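PDB 4BPS: chorismatase from Streptomyces hygroscopicus, which hydrolyses chorismate to a dihydroxycyclohexadienecarboxylate and pyruvate, a step in the biosynthesis of the immunosuppressant polyketides FK506 and FK520. Local coordinates for residues A[17-22]-A[237-242]; A[100-105]-A[190-195]; A[108-113]-A[148-153]; A[201-206]-A[228-233]. All blocks are in the same frame, centred on the assembly; numbering follows the deposited sequence. Where two conformers were deposited one is given.

In the fold
Interaction 2 (100-105 with 190-195) pairs two central strands of a six-stranded sheet, and interaction 4 (201-206 with 228-233) pairs two strands of the C-terminal sheet. Interaction 1 (17-22 with 237-242) joins the start of a third, five-stranded sheet to strand 239-249, which is hydrogen-bonded to strand 229-232 of interaction 4, while Pro20 and Phe241 pack on Leu194 of interaction 2. Its centre is about 12 Å from that of interaction 4 and about 17 Å from that of interaction 2. Along the chain, interaction 1 encloses the other three, and in sequence interaction 3 falls between the strands of interaction 2; in space it is at the surface, its centre about 36 Å from that of interaction 1. Of the four, interaction 4 binds the ligand directly.

Interaction 1 (A[17-22]-A[237-242]); sequences VTAPYC and GGRLFI
Arg239 reaches out from the start of strand 239-249 to the backbone carbonyls of Ala19 and Pro20, just ahead of strand 21-25. Its chain bends about CB-CG (chi2 -66°), which brings CD beside Pro20 O. NE then gives a hydrogen bond to Pro20 O at 2.9 Å, tilted from the guanidinium plane, whereas NH2 meets Ala19 O at 2.9 Å within that plane. Both donors stand above the planes of the carbonyls they meet. The Tyr21 side chain runs beside that of Arg239 and points the same way, its ring turned 71° from the guanidinium plane; CD1 comes within 3.5 Å of NH2, an oblique approach, while CB lies over one guanidinium face. Thr18 CG2 lies at the guanidinium edge. Farther along, Pro20 O lies at the edge of the Phe241 ring, near its plane, and Phe241 CZ is 4.4 Å from Pro20 CB. A water accepts from Ala19 N and donates to Gly237 O, the latter at 2.7 Å. NH1 is bonded to the C-terminal Ala344 O. One cation thus ties together the N-terminal arm, the C-terminal sheet and the chain end, and it probably offsets the negative ends of two backbone dipoles in this partly buried joint.

Interaction 2 (A[100-105]-A[190-195]); sequences FGVVRT and TCVFLA
Phe100 and Val192 form the apolar centre of an antiparallel strand pair inside the six-stranded sheet of this YjgF-fold chorismatase. CG of Phe100 is anti to the backbone N (chi1 177°), and the ring crosses Val192 obliquely, CE1 lying 3.5 Å from CG1. Leu194 adds CD2 at the edge of the same ring, in its plane, 3.8 Å from CD1. On this face Trp76 meets the Phe100 ring from outside the pair. On the opposite face Phe193 lays its ring over Gly101, whose CA stands 3.9 Å from the ring centroid in a CH-pi contact offset toward the rim. A side chain at Gly101 would collide with CZ of that ring, which makes glycine the fitting residue here. Val103 CG1 and Cys191 CB continue this second face, covered by Leu118 of helix 112-129. The backbones are joined by two hydrogen-bonded pairs, Gly101 with Phe193 and Val103 with Cys191, each held by reciprocal N-H to O bonds; the straightest runs from Cys191 N to Val103 O at 2.8 Å. At the polar edge, Arg104 is bent about CG-CD (chi3 -61°), which sets NE, and its guanidinium is fixed by NH1 to Ala61 O and Thr60 OG1 and by NH2 to Gly187 O. Thr190 OG1 sits over the centre of one guanidinium face, 3.0 Å from CZ, without a hydrogen bond to its nitrogens.

Interaction 3 (A[108-113]-A[148-153]); sequences SGRYAD and NADGLE
The Arg110 guanidinium meets the Asp150 carboxylate at its edge, the two planes turned 40° apart, where a type I beta turn from Asn148 to Gly151 abuts the loop leading into helix 112-129. The side chains cross at about a right angle. Arg110 is extended from CG to NE, with CD anti to CA (chi2 -172°), and NE reaches OD1 on its syn side at 2.6 Å, a salt bridge tilted a little from the guanidinium plane. OD2 lies at the guanidinium edge, near its plane, and also approaches CD, at 3.1 Å. This bridge is at the surface, and Asp150 was modelled in two conformers, so the salt bridge may be made in only one of them. A second link is made by the backbone: Ala149 N gives a hydrogen bond of 2.8 Å to Gly109 O, in the plane of that carbonyl, while the methyl of Ala149 and CB of Asn148 flank the same oxygen. Asn148 is the buried member. Its OD1 accepts from Leu152 N and, weakly, from Asp150 N, and ND2 is bonded to Asp157 of helix 154-169, whose carboxylate also takes the N-H of Tyr111, the N-cap of helix 112-129. An alanine here would probably deprive Leu152 N of OD1 and Asp157 of the amide N-H, leaving the turn less firmly tied to helix 154-169. Just past the turn, Leu152 N stands 2.9 Å from Asn148 OD1, above the amide plane.

Interaction 4 (A[201-206]-A[228-233]); sequences RINIEN and RATWLG. With 3EB (3-(2-carboxyethyl)benzoic acid), chain B.
A classic beta bulge ends the antiparallel pairing of strands 201-204 and 229-232 beside the ligand pocket: Arg228 and Ala229 both face Ile204, and Ile204 O accepts from both their N atoms, at 2.9 Å from Arg228 N and 3.1 Å from Ala229 N. Farther along, Ile202 and Trp231 exchange two backbone hydrogen bonds, and Ile204 lies side by side with Trp231, its CD1 4.2 Å from Trp231 CB. On the other face Asn203 and Thr230 also run alongside, pointing the same way, and Thr230 OG1 donates to Asn203 OD1 at 2.9 Å. The hydroxyl is fixed between this oxygen and Ala178 N, from which it accepts; a valine in place of Thr230 would probably leave Asn203 OD1 and Ala178 N without this partner. Arg201 CD packs on Thr230 CG2. Arg228 is a substrate-binding residue, as is Tyr215, whose OH is bonded to Arg228 NH2. Glu205 OE1, also bonded to Thr211 OG1, is 4.5 Å from Arg228 NE, too far for a salt bridge, and a water joins the two. The 3-(2-carboxyethyl)benzoic acid is met at the guanidinium edge, in its plane, by Arg228 NH1, 2.8 Å from OXT.

Interaction 1 (A[17-22]-A[237-242])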
loop_
_atom_site.group_PDB
_atom_site.type_symbol
_atom_site.label_atom_id
_atom_site.label_comp_id
_atom_site.label_asym_id
_atom_site.label_seq_id
_atom_site.Cartn_x
_atom_site.Cartn_y
_atom_site.Cartn_z
ATOM N N VAL A 17 7.048 23.006 4.873
ATOM C CA VAL A 17 7.036 21.652 4.355
ATOM C C VAL A 17 5.752 20.965 4.775
ATOM O O VAL A 17 5.303 21.096 5.919
ATOM C CB VAL A 17 8.279 20.849 4.837
ATOM C CG1 VAL A 17 8.342 20.787 6.354
ATOM C CG2 VAL A 17 8.265 19.458 4.240
ATOM N N THR A 18 5.180 20.204 3.845
ATOM C CA THR A 18 3.982 19.399 4.106
ATOM C C THR A 18 4.274 17.939 3.741
ATOM O O THR A 18 4.749 17.635 2.650
ATOM C CB THR A 18 2.800 19.924 3.269
ATOM O OG1 THR A 18 2.608 21.317 3.537
ATOM C CG2 THR A 18 1.517 19.144 3.576
ATOM N N ALA A 19 3.948 17.047 4.665
ATOM C CA ALA A 19 4.131 15.605 4.468
ATOM C C ALA A 19 3.009 15.045 3.588
ATOM O O ALA A 19 1.955 15.659 3.454
ATOM C CB ALA A 19 4.150 14.908 5.809
ATOM N N PRO A 20 3.242 13.897 2.929
ATOM C CA PRO A 20 2.247 13.400 1.969
ATOM C C PRO A 20 0.913 13.098 2.601
ATOM O O PRO A 20 0.836 12.699 3.774
ATOM C CB PRO A 20 2.889 12.125 1.415
ATOM C CG PRO A 20 4.385 12.352 1.625
ATOM C CD PRO A 20 4.466 13.077 2.938
ATOM N N TYR A 21 -0.142 13.276 1.817
ATOM C CA TYR A 21 -1.486 12.982 2.277
ATOM C C TYR A 21 -2.341 12.611 1.076
ATOM O O TYR A 21 -1.969 12.829 -0.077
ATOM C CB TYR A 21 -2.093 14.163 3.050
ATOM C CG TYR A 21 -2.222 15.460 2.284
ATOM C CD1 TYR A 21 -1.139 16.342 2.169
ATOM C CD2 TYR A 21 -3.415 15.830 1.713
ATOM C CE1 TYR A 21 -1.249 17.555 1.500
ATOM C CE2 TYR A 21 -3.548 17.045 1.050
ATOM C CZ TYR A 21 -2.457 17.925 0.967
ATOM O OH TYR A 21 -2.569 19.139 0.325
ATOM N N CYS A 22 -3.492 12.029 1.366
ATOM C CA CYS A 22 -4.321 11.410 0.363
ATOM C C CYS A 22 -5.693 12.090 0.208
ATOM O O CYS A 22 -6.251 12.645 1.185
ATOM C CB CYS A 22 -4.517 9.927 0.797
ATOM S SG CYS A 22 -5.211 8.829 -0.434
ATOM N N GLY A 237 2.490 17.418 12.105
ATOM C CA GLY A 237 2.543 17.429 10.663
ATOM C C GLY A 237 2.776 16.044 10.089
ATOM O O GLY A 237 2.484 15.812 8.916
ATOM N N GLY A 238 3.291 15.125 10.904
ATOM C CA GLY A 238 3.573 13.784 10.431
ATOM C C GLY A 238 2.325 12.944 10.260
ATOM O O GLY A 238 1.227 13.325 10.663
ATOM N N ARG A 239 2.522 11.808 9.611
ATOM C CA ARG A 239 1.429 10.947 9.174
ATOM C C ARG A 239 1.663 9.540 9.669
ATOM O O ARG A 239 2.810 9.091 9.802
ATOM C CB ARG A 239 1.400 10.848 7.639
ATOM C CG ARG A 239 1.527 12.172 6.912
ATOM C CD ARG A 239 0.337 13.085 7.142
ATOM N NE ARG A 239 0.418 14.210 6.206
ATOM C CZ ARG A 239 -0.132 15.399 6.401
ATOM N NH1 ARG A 239 -0.852 15.675 7.473
ATOM N NH2 ARG A 239 0.035 16.333 5.479
ATOM N N LEU A 240 0.577 8.818 9.901
ATOM C CA LEU A 240 0.662 7.399 10.231
ATOM C C LEU A 240 0.021 6.591 9.107
ATOM O O LEU A 240 -1.185 6.626 8.925
ATOM C CB LEU A 240 -0.046 7.152 11.556
ATOM C CG LEU A 240 0.031 5.731 12.121
ATOM C CD1 LEU A 240 1.467 5.275 12.327
ATOM C CD2 LEU A 240 -0.729 5.733 13.456
ATOM N N PHE A 241 0.844 5.892 8.328
ATOM C CA PHE A 241 0.354 5.053 7.237
ATOM C C PHE A 241 0.195 3.623 7.745
ATOM O O PHE A 241 1.160 3.048 8.272
ATOM C CB PHE A 241 1.360 5.053 6.086
ATOM C CG PHE A 241 1.621 6.423 5.513
ATOM C CD1 PHE A 241 0.591 7.172 4.970
ATOM C CD2 PHE A 241 2.888 6.978 5.530
ATOM C CE1 PHE A 241 0.827 8.447 4.440
ATOM C CE2 PHE A 241 3.139 8.250 5.000
ATOM C CZ PHE A 241 2.113 8.969 4.435
ATOM N N ILE A 242 -1.005 3.050 7.607
ATOM C CA ILE A 242 -1.271 1.708 8.101
ATOM C C ILE A 242 -1.273 0.756 6.903
ATOM O O ILE A 242 -1.926 1.023 5.889
ATOM C CB ILE A 242 -2.604 1.644 8.848
ATOM C CG1 ILE A 242 -2.698 2.736 9.931
ATOM C CG2 ILE A 242 -2.778 0.247 9.460
ATOM C CD1 ILE A 242 -4.111 3.100 10.286
HETATM O O HOH W 1 2.845 17.871 7.202
#

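Interaction 2 (A[100-105]-A[190-195])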
loop_
_atom_site.group_PDB
_atom_site.type_symbol
_atom_site.label_atom_id
_atom_site.label_comp_id
_atom_site.label_asym_id
_atom_site.label_seq_id
_atom_site.Cartn_x
_atom_site.Cartn_y
_atom_site.Cartn_z
ATOM N N PHE A 100 7.100 10.651 -4.836
ATOM C CA PHE A 100 6.058 9.683 -5.195
ATOM C C PHE A 100 6.460 9.031 -6.508
ATOM O O PHE A 100 6.813 9.737 -7.439
ATOM C CB PHE A 100 4.717 10.404 -5.366
ATOM C CG PHE A 100 3.584 9.514 -5.800
ATOM C CD1 PHE A 100 2.902 8.745 -4.885
ATOM C CD2 PHE A 100 3.180 9.463 -7.120
ATOM C CE1 PHE A 100 1.834 7.930 -5.284
ATOM C CE2 PHE A 100 2.119 8.646 -7.511
ATOM C CZ PHE A 100 1.463 7.883 -6.591
ATOM N N GLY A 101 6.363 7.706 -6.592
ATOM C CA GLY A 101 6.669 7.004 -7.830
ATOM C C GLY A 101 5.713 5.866 -8.105
ATOM O O GLY A 101 5.102 5.287 -7.190
ATOM N N VAL A 102 5.608 5.521 -9.388
ATOM C CA VAL A 102 4.759 4.451 -9.855
ATOM C C VAL A 102 5.469 3.723 -10.989
ATOM O O VAL A 102 6.053 4.371 -11.854
ATOM C CB VAL A 102 3.466 5.112 -10.474
ATOM C CG1 VAL A 102 2.515 4.063 -11.013
ATOM C CG2 VAL A 102 2.766 6.071 -9.500
ATOM N N VAL A 103 5.407 2.393 -10.993
ATOM C CA VAL A 103 6.088 1.597 -12.005
ATOM C C VAL A 103 5.351 0.270 -12.123
ATOM O O VAL A 103 4.748 -0.201 -11.158
ATOM C CB VAL A 103 7.571 1.377 -11.619
ATOM C CG1 VAL A 103 7.735 0.722 -10.239
ATOM C CG2 VAL A 103 8.327 0.599 -12.685
ATOM N N ARG A 104 5.354 -0.349 -13.297
ATOM C CA ARG A 104 4.708 -1.643 -13.445
ATOM C C ARG A 104 5.444 -2.545 -14.411
ATOM O O ARG A 104 6.260 -2.082 -15.219
ATOM C CB ARG A 104 3.228 -1.451 -13.823
ATOM C CG ARG A 104 2.990 -0.884 -15.214
ATOM C CD ARG A 104 1.565 -0.390 -15.417
ATOM N NE ARG A 104 0.626 -1.493 -15.244
ATOM C CZ ARG A 104 -0.562 -1.406 -14.651
ATOM N NH1 ARG A 104 -1.058 -0.231 -14.257
ATOM N NH2 ARG A 104 -1.285 -2.504 -14.496
ATOM N N THR A 105 5.134 -3.841 -14.323
ATOM C CA THR A 105 5.670 -4.839 -15.223
ATOM C C THR A 105 4.510 -5.659 -15.764
ATOM O O THR A 105 3.525 -5.879 -15.079
ATOM C CB THR A 105 6.729 -5.689 -14.524
ATOM O OG1 THR A 105 7.358 -6.539 -15.486
ATOM C CG2 THR A 105 6.130 -6.559 -13.406
ATOM N N THR A 190 1.939 -3.868 -10.424
ATOM C CA THR A 190 2.129 -2.428 -10.307
ATOM C C THR A 190 2.609 -2.118 -8.890
ATOM O O THR A 190 2.020 -2.596 -7.918
ATOM C CB THR A 190 0.819 -1.688 -10.584
ATOM O OG1 THR A 190 0.320 -2.037 -11.873
ATOM C CG2 THR A 190 0.974 -0.172 -10.522
ATOM N N CYS A 191 3.650 -1.294 -8.811
ATOM C CA CYS A 191 4.209 -0.835 -7.546
ATOM C C CYS A 191 4.096 0.687 -7.443
ATOM O O CYS A 191 4.460 1.423 -8.374
ATOM C CB CYS A 191 5.676 -1.248 -7.443
ATOM S SG CYS A 191 6.548 -0.649 -5.957
ATOM N N VAL A 192 3.551 1.139 -6.311
ATOM C CA VAL A 192 3.439 2.553 -5.998
ATOM C C VAL A 192 4.243 2.784 -4.734
ATOM O O VAL A 192 4.205 1.948 -3.835
ATOM C CB VAL A 192 1.949 2.931 -5.762
ATOM C CG1 VAL A 192 1.777 4.411 -5.463
ATOM C CG2 VAL A 192 1.079 2.492 -6.925
ATOM N N PHE A 193 4.932 3.919 -4.619
ATOM C CA PHE A 193 5.683 4.166 -3.395
ATOM C C PHE A 193 5.798 5.647 -3.068
ATOM O O PHE A 193 5.746 6.521 -3.964
ATOM C CB PHE A 193 7.092 3.535 -3.447
ATOM C CG PHE A 193 7.976 4.123 -4.511
ATOM C CD1 PHE A 193 7.923 3.642 -5.817
ATOM C CD2 PHE A 193 8.852 5.161 -4.210
ATOM C CE1 PHE A 193 8.723 4.190 -6.804
ATOM C CE2 PHE A 193 9.656 5.709 -5.191
ATOM C CZ PHE A 193 9.581 5.219 -6.493
ATOM N N LEU A 194 5.928 5.902 -1.772
ATOM C CA LEU A 194 6.291 7.203 -1.234
ATOM C C LEU A 194 7.644 7.073 -0.540
ATOM O O LEU A 194 7.923 6.050 0.092
ATOM C CB LEU A 194 5.265 7.644 -0.188
ATOM C CG LEU A 194 3.914 8.089 -0.736
ATOM C CD1 LEU A 194 2.871 8.077 0.381
ATOM C CD2 LEU A 194 4.014 9.486 -1.350
ATOM N N ALA A 195 8.467 8.116 -0.639
ATOM C CA ALA A 195 9.776 8.124 -0.002
ATOM C C ALA A 195 10.089 9.540 0.489
ATOM O O ALA A 195 9.497 10.524 0.023
ATOM C CB ALA A 195 10.860 7.665 -0.964
#

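Interaction 3 (A[108-113]-A[148-153])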
loop_
_atom_site.group_PDB
_atom_site.type_symbol
_atom_site.label_atom_id
_atom_site.label_comp_id
_atom_site.label_asym_id
_atom_site.label_seq_id
_atom_site.Cartn_x
_atom_site.Cartn_y
_atom_site.Cartn_z
ATOM N N SER A 108 2.358 -11.733 -17.245
ATOM C CA SER A 108 3.387 -12.667 -17.668
ATOM C C SER A 108 3.161 -14.025 -17.027
ATOM O O SER A 108 2.407 -14.149 -16.059
ATOM C CB SER A 108 4.736 -12.114 -17.207
ATOM O OG SER A 108 5.802 -12.947 -17.634
ATOM N N GLY A 109 3.862 -15.034 -17.554
ATOM C CA GLY A 109 3.865 -16.349 -16.944
ATOM C C GLY A 109 4.774 -16.456 -15.728
ATOM O O GLY A 109 4.683 -17.423 -14.991
ATOM N N ARG A 110 5.631 -15.459 -15.508
ATOM C CA ARG A 110 6.676 -15.510 -14.487
ATOM C C ARG A 110 6.917 -14.091 -13.983
ATOM O O ARG A 110 6.961 -13.171 -14.810
ATOM C CB ARG A 110 8.010 -16.059 -15.099
ATOM C CG ARG A 110 7.921 -17.452 -15.716
ATOM C CD ARG A 110 9.297 -17.999 -16.123
ATOM N NE ARG A 110 9.258 -19.341 -16.723
ATOM C CZ ARG A 110 9.236 -19.602 -18.033
ATOM N NH1 ARG A 110 9.208 -20.857 -18.455
ATOM N NH2 ARG A 110 9.242 -18.626 -18.940
ATOM N N TYR A 111 7.125 -13.892 -12.678
ATOM C CA TYR A 111 7.269 -12.538 -12.148
ATOM C C TYR A 111 8.479 -12.301 -11.279
ATOM O O TYR A 111 8.815 -11.127 -11.065
ATOM C CB TYR A 111 6.029 -12.144 -11.338
ATOM C CG TYR A 111 4.787 -11.976 -12.153
ATOM C CD1 TYR A 111 4.645 -10.891 -13.017
ATOM C CD2 TYR A 111 3.750 -12.897 -12.069
ATOM C CE1 TYR A 111 3.514 -10.719 -13.763
ATOM C CE2 TYR A 111 2.591 -12.725 -12.822
ATOM C CZ TYR A 111 2.485 -11.621 -13.666
ATOM O OH TYR A 111 1.353 -11.399 -14.431
ATOM N N ALA A 112 9.157 -13.322 -10.744
ATOM C CA ALA A 112 10.220 -13.027 -9.774
ATOM C C ALA A 112 11.327 -12.151 -10.353
ATOM O O ALA A 112 11.739 -11.174 -9.730
ATOM C CB ALA A 112 10.821 -14.306 -9.196
ATOM N N ASP A 113 11.861 -12.525 -11.515
ATOM C CA ASP A 113 12.969 -11.767 -12.076
ATOM C C ASP A 113 12.538 -10.325 -12.388
ATOM O O ASP A 113 13.260 -9.365 -12.108
ATOM C CB ASP A 113 13.497 -12.449 -13.331
ATOM C CG ASP A 113 14.074 -13.824 -13.047
ATOM O OD1 ASP A 113 14.694 -14.025 -11.978
ATOM O OD2 ASP A 113 13.929 -14.714 -13.899
ATOM N N ASN A 148 1.616 -19.619 -11.474
ATOM C CA ASN A 148 2.383 -19.119 -12.613
ATOM C C ASN A 148 2.834 -20.266 -13.543
ATOM O O ASN A 148 2.512 -21.437 -13.297
ATOM C CB ASN A 148 3.546 -18.231 -12.138
ATOM C CG ASN A 148 4.722 -19.013 -11.587
ATOM O OD1 ASN A 148 4.759 -20.235 -11.644
ATOM N ND2 ASN A 148 5.716 -18.297 -11.094
ATOM N N ALA A 149 3.531 -19.915 -14.622
ATOM C CA ALA A 149 3.921 -20.920 -15.625
ATOM C C ALA A 149 4.924 -21.914 -15.067
ATOM O O ALA A 149 5.052 -23.015 -15.604
ATOM C CB ALA A 149 4.509 -20.236 -16.839
ATOM N N ASP A 150 5.623 -21.533 -14.009
ATOM C CA ASP A 150 6.597 -22.390 -13.369
ATOM C C ASP A 150 5.992 -23.270 -12.275
ATOM O O ASP A 150 6.718 -24.017 -11.632
ATOM C CB ASP A 150 7.747 -21.545 -12.840
ATOM C CG ASP A 150 8.494 -20.826 -13.953
ATOM O OD1 ASP A 150 8.332 -21.198 -15.140
ATOM O OD2 ASP A 150 9.266 -19.901 -13.643
ATOM N N GLY A 151 4.675 -23.185 -12.079
ATOM C CA GLY A 151 3.998 -24.000 -11.082
ATOM C C GLY A 151 3.924 -23.424 -9.672
ATOM O O GLY A 151 3.554 -24.170 -8.752
ATOM N N LEU A 152 4.222 -22.129 -9.495
ATOM C CA LEU A 152 4.257 -21.480 -8.197
ATOM C C LEU A 152 3.192 -20.401 -8.103
ATOM O O LEU A 152 2.998 -19.639 -9.044
ATOM C CB LEU A 152 5.642 -20.850 -7.997
ATOM C CG LEU A 152 5.908 -20.178 -6.638
ATOM C CD1 LEU A 152 5.869 -21.188 -5.484
ATOM C CD2 LEU A 152 7.228 -19.433 -6.695
ATOM N N GLU A 153 2.537 -20.292 -6.950
ATOM C CA GLU A 153 1.566 -19.217 -6.743
ATOM C C GLU A 153 2.192 -17.859 -7.042
ATOM O O GLU A 153 3.310 -17.569 -6.579
ATOM C CB GLU A 153 1.043 -19.247 -5.300
ATOM C CG GLU A 153 -0.166 -18.349 -5.096
ATOM C CD GLU A 153 -0.603 -18.205 -3.639
ATOM O OE1 GLU A 153 0.215 -18.468 -2.727
ATOM O OE2 GLU A 153 -1.782 -17.859 -3.425
#

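Interaction 4 (A[201-206]-A[228-233])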
loop_
_atom_site.group_PDB
_atom_site.type_symbol
_atom_site.label_atom_id
_atom_site.label_comp_id
_atom_site.label_asym_id
_atom_site.label_seq_id
_atom_site.Cartn_x
_atom_site.Cartn_y
_atom_site.Cartn_z
ATOM N N ARG A 201 11.242 8.490 10.014
ATOM C CA ARG A 201 10.508 7.421 9.358
ATOM C C ARG A 201 10.622 6.240 10.306
ATOM O O ARG A 201 11.687 5.626 10.438
ATOM C CB ARG A 201 11.099 7.105 7.975
ATOM C CG ARG A 201 10.294 6.079 7.142
ATOM C CD ARG A 201 10.527 4.589 7.542
ATOM N NE ARG A 201 11.936 4.195 7.799
ATOM C CZ ARG A 201 12.799 3.856 6.843
ATOM N NH1 ARG A 201 12.377 3.796 5.570
ATOM N NH2 ARG A 201 14.060 3.456 7.112
ATOM N N ILE A 202 9.535 5.960 11.027
ATOM C CA ILE A 202 9.536 4.932 12.076
ATOM C C ILE A 202 8.629 3.793 11.646
ATOM O O ILE A 202 7.426 3.968 11.482
ATOM C CB ILE A 202 9.055 5.510 13.423
ATOM C CG1 ILE A 202 9.982 6.634 13.910
ATOM C CG2 ILE A 202 8.983 4.390 14.475
ATOM C CD1 ILE A 202 9.390 7.467 15.051
ATOM N N ASN A 203 9.207 2.618 11.445
ATOM C CA ASN A 203 8.415 1.442 11.084
ATOM C C ASN A 203 7.894 0.794 12.356
ATOM O O ASN A 203 8.614 0.665 13.354
ATOM C CB ASN A 203 9.246 0.499 10.231
ATOM C CG ASN A 203 9.526 1.081 8.865
ATOM O OD1 ASN A 203 8.708 1.808 8.316
ATOM N ND2 ASN A 203 10.693 0.775 8.317
ATOM N N ILE A 204 6.632 0.385 12.304
ATOM C CA ILE A 204 5.893 -0.054 13.472
ATOM C C ILE A 204 5.386 -1.468 13.264
ATOM O O ILE A 204 4.800 -1.790 12.217
ATOM C CB ILE A 204 4.704 0.921 13.728
ATOM C CG1 ILE A 204 5.259 2.336 13.978
ATOM C CG2 ILE A 204 3.863 0.455 14.902
ATOM C CD1 ILE A 204 4.256 3.461 13.688
ATOM N N GLU A 205 5.597 -2.301 14.284
ATOM C CA GLU A 205 5.069 -3.669 14.301
ATOM C C GLU A 205 3.802 -3.749 15.160
ATOM O O GLU A 205 3.459 -2.801 15.878
ATOM C CB GLU A 205 6.127 -4.663 14.801
ATOM C CG GLU A 205 7.324 -4.759 13.869
ATOM C CD GLU A 205 6.939 -5.242 12.476
ATOM O OE1 GLU A 205 6.495 -6.411 12.322
ATOM O OE2 GLU A 205 7.048 -4.436 11.520
ATOM N N ASN A 206 3.119 -4.891 15.083
ATOM C CA ASN A 206 1.869 -5.164 15.823
ATOM C C ASN A 206 2.187 -6.240 16.838
ATOM O O ASN A 206 2.596 -7.310 16.449
ATOM C CB ASN A 206 0.819 -5.714 14.824
ATOM C CG ASN A 206 -0.511 -6.199 15.465
ATOM O OD1 ASN A 206 -0.585 -6.629 16.617
ATOM N ND2 ASN A 206 -1.577 -6.137 14.658
ATOM N N ARG A 228 4.057 -3.071 9.758
ATOM C CA ARG A 228 2.595 -3.062 9.936
ATOM C C ARG A 228 2.009 -1.630 9.866
ATOM O O ARG A 228 0.812 -1.451 9.572
ATOM C CB ARG A 228 2.200 -3.789 11.234
ATOM C CG ARG A 228 2.706 -5.221 11.261
ATOM C CD ARG A 228 2.050 -6.071 10.192
ATOM N NE ARG A 228 2.721 -7.362 10.073
ATOM C CZ ARG A 228 2.205 -8.390 9.405
ATOM N NH1 ARG A 228 1.023 -8.287 8.814
ATOM N NH2 ARG A 228 2.882 -9.532 9.345
ATOM N N ALA A 229 2.845 -0.617 10.094
ATOM C CA ALA A 229 2.488 0.807 9.886
ATOM C C ALA A 229 3.809 1.577 9.828
ATOM O O ALA A 229 4.864 1.028 10.212
ATOM C CB ALA A 229 1.612 1.313 11.022
ATOM N N THR A 230 3.762 2.825 9.362
ATOM C CA THR A 230 4.927 3.684 9.357
ATOM C C THR A 230 4.500 5.079 9.774
ATOM O O THR A 230 3.523 5.618 9.234
ATOM C CB THR A 230 5.557 3.760 7.944
ATOM O OG1 THR A 230 6.010 2.441 7.582
ATOM C CG2 THR A 230 6.724 4.741 7.880
ATOM N N TRP A 231 5.225 5.654 10.734
ATOM C CA TRP A 231 5.088 7.067 11.080
ATOM C C TRP A 231 6.097 7.853 10.248
ATOM O O TRP A 231 7.295 7.542 10.275
ATOM C CB TRP A 231 5.355 7.309 12.580
ATOM C CG TRP A 231 5.331 8.784 12.853
ATOM C CD1 TRP A 231 6.382 9.669 12.753
ATOM C CD2 TRP A 231 4.178 9.582 13.137
ATOM N NE1 TRP A 231 5.943 10.967 12.992
ATOM C CE2 TRP A 231 4.595 10.937 13.228
ATOM C CE3 TRP A 231 2.831 9.282 13.336
ATOM C CZ2 TRP A 231 3.705 11.968 13.512
ATOM C CZ3 TRP A 231 1.952 10.312 13.603
ATOM C CH2 TRP A 231 2.394 11.628 13.701
ATOM N N LEU A 232 5.624 8.884 9.556
ATOM C CA LEU A 232 6.489 9.683 8.685
ATOM C C LEU A 232 6.371 11.148 9.046
ATOM O O LEU A 232 5.271 11.710 9.009
ATOM C CB LEU A 232 6.114 9.524 7.206
ATOM C CG LEU A 232 7.137 10.077 6.201
ATOM C CD1 LEU A 232 8.355 9.184 6.145
ATOM C CD2 LEU A 232 6.503 10.263 4.822
ATOM N N GLY A 233 7.504 11.807 9.319
ATOM C CA GLY A 233 7.503 13.256 9.456
ATOM C C GLY A 233 7.583 13.728 10.888
ATOM O O GLY A 233 7.719 12.955 11.828
HETATM C C 3EB B . -0.342 -10.426 5.932
HETATM O O 3EB B . 0.632 -11.135 5.660
HETATM C CA 3EB B . -1.479 -10.228 4.968
HETATM O OAB 3EB B . 3.134 -8.748 0.631
HETATM O OAD 3EB B . 3.202 -6.530 0.647
HETATM C CAE 3EB B . -0.444 -7.547 3.957
HETATM C CAF 3EB B . 0.278 -6.396 3.667
HETATM C CAG 3EB B . -0.179 -8.739 3.281
HETATM C CAH 3EB B . 1.264 -6.412 2.695
HETATM C CAL 3EB B . 2.687 -7.651 1.022
HETATM C CAM 3EB B . 0.832 -8.742 2.318
HETATM C CAN 3EB B . 1.570 -7.595 2.030
HETATM O OXT 3EB B . -0.481 -9.856 7.081
HETATM C C2 3EB B . -0.984 -10.005 3.524
HETATM O O HOH W 2 5.597 -7.072 9.813
#